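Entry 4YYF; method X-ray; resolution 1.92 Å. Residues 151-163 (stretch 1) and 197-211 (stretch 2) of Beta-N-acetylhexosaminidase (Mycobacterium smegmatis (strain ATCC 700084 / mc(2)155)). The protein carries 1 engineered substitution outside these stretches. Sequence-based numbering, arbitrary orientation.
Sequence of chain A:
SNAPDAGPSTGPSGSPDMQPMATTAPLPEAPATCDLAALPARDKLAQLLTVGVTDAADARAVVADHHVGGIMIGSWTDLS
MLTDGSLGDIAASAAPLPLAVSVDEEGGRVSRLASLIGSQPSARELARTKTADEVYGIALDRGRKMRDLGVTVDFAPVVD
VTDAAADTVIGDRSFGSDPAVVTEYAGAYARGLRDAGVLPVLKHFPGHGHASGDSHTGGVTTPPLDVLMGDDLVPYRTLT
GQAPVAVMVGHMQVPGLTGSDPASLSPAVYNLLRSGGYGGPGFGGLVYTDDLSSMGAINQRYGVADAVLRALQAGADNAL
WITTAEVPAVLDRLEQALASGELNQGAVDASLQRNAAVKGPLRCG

Stretch 1 (151-163) VTVDFAPVVDVTD
Stretch 2, residues 197-211: GVLPVLKHFPGHGHA

The two stretches run side by side as a short, irregular parallel backbone pairing that leads into a carboxylate-centred polar knot, burying 984 Å² in all. The first parallel bridge sets Val153 beside Leu199 (CA–CA 4.6 Å): Leu199 N donates to Thr152 O (2.9 Å), and Asp154 N to Leu199 O (3.1 Å). A water donates to both Thr152 O (2.6 Å) and Gly197 O (3.0 Å); Gly197 itself has phi/psi 92/15, and a side chain there would jam against the preceding carbonyl.

The ladder then loosens. Pro200 has no amide hydrogen to give, and Val201 N reaches Ala156 O (2.9 Å) as well as, weakly, Asp154 O (3.2 Å). Pro157 follows a cis peptide, and its O accepts a weak bond from Lys203 N (3.4 Å). Contact tightens where Val159 N meets Lys203 O at 2.7 Å, with Val158 beside Lys203 (CA–CA 4.9 Å).

Apolar side chains fill the space around this backbone. Val201 (t) brings CG2 within 3.7 Å of both Val153 CG1 (t rotamer) and Phe155 CD1 (chi1 m), while Leu202 CD2 (m, t) lies 3.9 Å from Pro157 CG and from Val159 CG1 (m). Lys203, p then t, t, t, extends its buried aliphatic chain past Val158, CE to CG2 3.6 Å, so that NZ can donate to Phe155 O (2.6 Å).

A cis peptide precedes His204, and Asp160 of stretch 1 (chi1 m, chi2 -36°) points its CA-to-CB bond toward this part of stretch 2. Its OD1 accepts His204 N and His208 N, both at 3.0 Å; OD2 accepts His204 ND1 (2.8 Å) at the ring edge. The backbones close up again at Gly209, whose CA approaches Val161 O at 3.2 Å; a CB would clash with that oxygen. Thr162 OG1 (t) donates to Gly209 O (2.9 Å), and Val161 O lies over one face of the His210 ring (m), 3.0 Å from CE1.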

# COMPACT_ATOMS: atom_id res chain seq x y z
N VAL A 151 -11.97 -7.31 -5.48
CA VAL A 151 -10.73 -6.63 -5.11
C VAL A 151 -10.48 -5.47 -6.08
O VAL A 151 -10.67 -5.63 -7.28
CB VAL A 151 -9.54 -7.62 -5.15
CG1 VAL A 151 -8.20 -6.88 -5.04
CG2 VAL A 151 -9.69 -8.65 -4.03
N THR A 152 -10.06 -4.31 -5.56
CA THR A 152 -9.69 -3.16 -6.40
C THR A 152 -8.21 -2.77 -6.36
O THR A 152 -7.69 -2.10 -7.27
CB THR A 152 -10.56 -1.92 -6.08
OG1 THR A 152 -10.27 -1.41 -4.77
CG2 THR A 152 -12.03 -2.29 -6.15
N VAL A 153 -7.52 -3.19 -5.30
CA VAL A 153 -6.12 -2.83 -5.09
C VAL A 153 -5.33 -4.07 -4.69
O VAL A 153 -5.75 -4.79 -3.79
CB VAL A 153 -5.96 -1.80 -3.95
CG1 VAL A 153 -4.48 -1.49 -3.73
CG2 VAL A 153 -6.73 -0.51 -4.25
N ASP A 154 -4.20 -4.31 -5.35
CA ASP A 154 -3.28 -5.36 -4.91
C ASP A 154 -1.98 -4.72 -4.45
O ASP A 154 -1.36 -3.97 -5.20
CB ASP A 154 -2.99 -6.36 -6.06
CG ASP A 154 -2.16 -7.57 -5.62
OD1 ASP A 154 -1.88 -7.72 -4.41
OD2 ASP A 154 -1.80 -8.40 -6.49
N PHE A 155 -1.56 -5.02 -3.23
CA PHE A 155 -0.27 -4.52 -2.75
C PHE A 155 0.84 -5.36 -3.36
O PHE A 155 1.49 -6.15 -2.68
CB PHE A 155 -0.22 -4.55 -1.23
CG PHE A 155 -1.20 -3.60 -0.58
CD1 PHE A 155 -1.27 -2.27 -1.00
CD2 PHE A 155 -2.05 -4.03 0.43
CE1 PHE A 155 -2.18 -1.37 -0.40
CE2 PHE A 155 -2.96 -3.14 1.03
CZ PHE A 155 -3.01 -1.80 0.61
N ALA A 156 1.04 -5.17 -4.66
CA ALA A 156 2.05 -5.88 -5.43
C ALA A 156 2.23 -5.09 -6.71
O ALA A 156 1.31 -4.40 -7.14
CB ALA A 156 1.56 -7.32 -5.73
N PRO A 157 3.40 -5.19 -7.36
CA PRO A 157 4.54 -6.04 -7.07
C PRO A 157 5.52 -5.42 -6.09
O PRO A 157 5.67 -4.20 -6.00
CB PRO A 157 5.24 -6.15 -8.43
CG PRO A 157 4.99 -4.78 -9.05
CD PRO A 157 3.55 -4.47 -8.64
N VAL A 158 6.20 -6.30 -5.37
CA VAL A 158 7.40 -5.95 -4.63
C VAL A 158 8.46 -5.55 -5.64
O VAL A 158 8.72 -6.28 -6.60
CB VAL A 158 7.89 -7.19 -3.86
CG1 VAL A 158 9.30 -6.97 -3.28
CG2 VAL A 158 6.89 -7.55 -2.76
N VAL A 159 9.08 -4.40 -5.44
CA VAL A 159 10.19 -4.00 -6.30
C VAL A 159 11.49 -3.95 -5.51
O VAL A 159 12.54 -3.55 -6.03
CB VAL A 159 9.92 -2.65 -7.02
CG1 VAL A 159 8.70 -2.76 -7.94
CG2 VAL A 159 9.72 -1.54 -6.00
N ASP A 160 11.43 -4.40 -4.26
CA ASP A 160 12.63 -4.62 -3.47
C ASP A 160 13.63 -5.50 -4.21
O ASP A 160 13.25 -6.44 -4.92
CB ASP A 160 12.30 -5.27 -2.13
CG ASP A 160 11.40 -4.41 -1.27
OD1 ASP A 160 11.54 -3.17 -1.30
OD2 ASP A 160 10.53 -4.99 -0.56
N VAL A 161 14.91 -5.18 -4.05
CA VAL A 161 15.99 -5.87 -4.72
C VAL A 161 16.78 -6.60 -3.65
O VAL A 161 17.21 -5.98 -2.68
CB VAL A 161 16.91 -4.83 -5.41
CG1 VAL A 161 18.08 -5.50 -6.06
CG2 VAL A 161 16.10 -4.01 -6.42
N THR A 162 16.97 -7.91 -3.79
CA THR A 162 17.69 -8.66 -2.77
C THR A 162 18.21 -10.00 -3.25
O THR A 162 17.70 -10.57 -4.23
CB THR A 162 16.81 -8.93 -1.52
OG1 THR A 162 17.62 -9.38 -0.43
CG2 THR A 162 15.79 -10.00 -1.82
N ASP A 163 19.20 -10.51 -2.54
CA ASP A 163 19.71 -11.87 -2.77
C ASP A 163 19.56 -12.73 -1.51
O ASP A 163 20.15 -13.81 -1.42
CB ASP A 163 21.18 -11.81 -3.18
CG ASP A 163 22.03 -11.01 -2.20
OD1 ASP A 163 21.55 -10.71 -1.09
OD2 ASP A 163 23.18 -10.69 -2.55
N GLY A 197 -7.42 -4.01 -14.45
CA GLY A 197 -8.19 -2.97 -13.79
C GLY A 197 -7.98 -2.95 -12.28
O GLY A 197 -8.73 -2.31 -11.54
N VAL A 198 -6.93 -3.64 -11.83
CA VAL A 198 -6.55 -3.64 -10.42
C VAL A 198 -5.48 -2.58 -10.26
O VAL A 198 -4.61 -2.46 -11.12
CB VAL A 198 -5.95 -5.02 -10.01
CG1 VAL A 198 -5.41 -4.97 -8.57
CG2 VAL A 198 -7.00 -6.12 -10.14
N LEU A 199 -5.53 -1.80 -9.18
CA LEU A 199 -4.46 -0.82 -8.93
C LEU A 199 -3.25 -1.53 -8.34
O LEU A 199 -3.32 -2.07 -7.24
CB LEU A 199 -4.94 0.25 -7.93
CG LEU A 199 -3.87 1.28 -7.54
CD1 LEU A 199 -3.50 2.21 -8.74
CD2 LEU A 199 -4.34 2.11 -6.34
N PRO A 200 -2.12 -1.55 -9.07
CA PRO A 200 -0.92 -2.14 -8.47
C PRO A 200 -0.21 -1.14 -7.55
O PRO A 200 -0.32 0.08 -7.73
CB PRO A 200 -0.06 -2.49 -9.69
CG PRO A 200 -0.48 -1.52 -10.75
CD PRO A 200 -1.89 -1.07 -10.45
N VAL A 201 0.49 -1.66 -6.54
CA VAL A 201 1.20 -0.81 -5.58
C VAL A 201 2.65 -1.28 -5.47
O VAL A 201 2.91 -2.37 -4.97
CB VAL A 201 0.54 -0.83 -4.19
CG1 VAL A 201 1.20 0.23 -3.27
CG2 VAL A 201 -0.98 -0.57 -4.28
N LEU A 202 3.59 -0.46 -5.94
CA LEU A 202 5.02 -0.77 -5.85
C LEU A 202 5.51 -0.64 -4.41
O LEU A 202 5.26 0.38 -3.76
CB LEU A 202 5.80 0.20 -6.73
CG LEU A 202 5.30 0.40 -8.17
CD1 LEU A 202 6.09 1.51 -8.85
CD2 LEU A 202 5.42 -0.89 -8.97
N LYS A 203 6.23 -1.64 -3.89
CA LYS A 203 6.65 -1.61 -2.48
C LYS A 203 8.03 -2.28 -2.33
O LYS A 203 8.39 -3.09 -3.19
CB LYS A 203 5.58 -2.28 -1.59
CG LYS A 203 5.47 -3.79 -1.77
CD LYS A 203 4.17 -4.32 -1.13
CE LYS A 203 4.15 -5.85 -1.07
NZ LYS A 203 2.87 -6.37 -0.48
N HIS A 204 8.81 -1.98 -1.28
CA HIS A 204 8.50 -1.05 -0.20
C HIS A 204 9.48 0.14 -0.26
O HIS A 204 10.65 0.01 0.12
CB HIS A 204 8.64 -1.75 1.17
CG HIS A 204 7.82 -3.00 1.32
ND1 HIS A 204 8.23 -4.23 0.84
CD2 HIS A 204 6.62 -3.23 1.92
CE1 HIS A 204 7.32 -5.14 1.11
NE2 HIS A 204 6.32 -4.56 1.77
N PHE A 205 9.01 1.29 -0.72
CA PHE A 205 9.86 2.47 -0.97
C PHE A 205 10.48 3.04 0.32
O PHE A 205 9.81 3.13 1.35
CB PHE A 205 9.00 3.55 -1.65
CG PHE A 205 9.75 4.77 -2.10
CD1 PHE A 205 9.92 5.86 -1.24
CD2 PHE A 205 10.24 4.87 -3.40
CE1 PHE A 205 10.59 7.01 -1.66
CE2 PHE A 205 10.90 6.02 -3.82
CZ PHE A 205 11.07 7.09 -2.95
N PRO A 206 11.76 3.45 0.27
CA PRO A 206 12.70 3.43 -0.86
C PRO A 206 13.53 2.15 -0.98
O PRO A 206 14.58 2.15 -1.63
CB PRO A 206 13.64 4.59 -0.53
CG PRO A 206 13.72 4.56 0.99
CD PRO A 206 12.29 4.25 1.40
N GLY A 207 13.08 1.06 -0.35
CA GLY A 207 13.74 -0.22 -0.54
C GLY A 207 13.99 -1.02 0.72
O GLY A 207 14.81 -0.63 1.56
N HIS A 208 13.32 -2.17 0.84
CA HIS A 208 13.44 -3.04 2.02
C HIS A 208 14.41 -4.19 1.73
O HIS A 208 14.79 -4.94 2.64
CB HIS A 208 12.06 -3.60 2.40
CG HIS A 208 11.93 -4.02 3.83
ND1 HIS A 208 12.80 -4.91 4.45
CD2 HIS A 208 11.02 -3.69 4.78
CE1 HIS A 208 12.44 -5.08 5.70
NE2 HIS A 208 11.35 -4.35 5.93
N GLY A 209 14.79 -4.33 0.47
CA GLY A 209 15.56 -5.49 0.03
C GLY A 209 16.89 -5.70 0.73
O GLY A 209 17.32 -6.84 0.91
N HIS A 210 17.56 -4.62 1.12
CA HIS A 210 18.86 -4.75 1.79
C HIS A 210 18.81 -4.25 3.24
O HIS A 210 19.84 -3.92 3.82
CB HIS A 210 19.96 -4.02 1.01
CG HIS A 210 20.12 -4.50 -0.40
ND1 HIS A 210 19.54 -3.87 -1.48
CD2 HIS A 210 20.80 -5.56 -0.91
CE1 HIS A 210 19.86 -4.51 -2.60
NE2 HIS A 210 20.62 -5.54 -2.27
N ALA A 211 17.61 -4.18 3.81
CA ALA A 211 17.45 -3.70 5.20
C ALA A 211 18.07 -4.69 6.19
O ALA A 211 18.25 -5.86 5.88
CB ALA A 211 15.99 -3.46 5.52
O HOH W 1 -8.87 -0.60 -9.06
O HOH W 2 15.23 -2.91 -2.23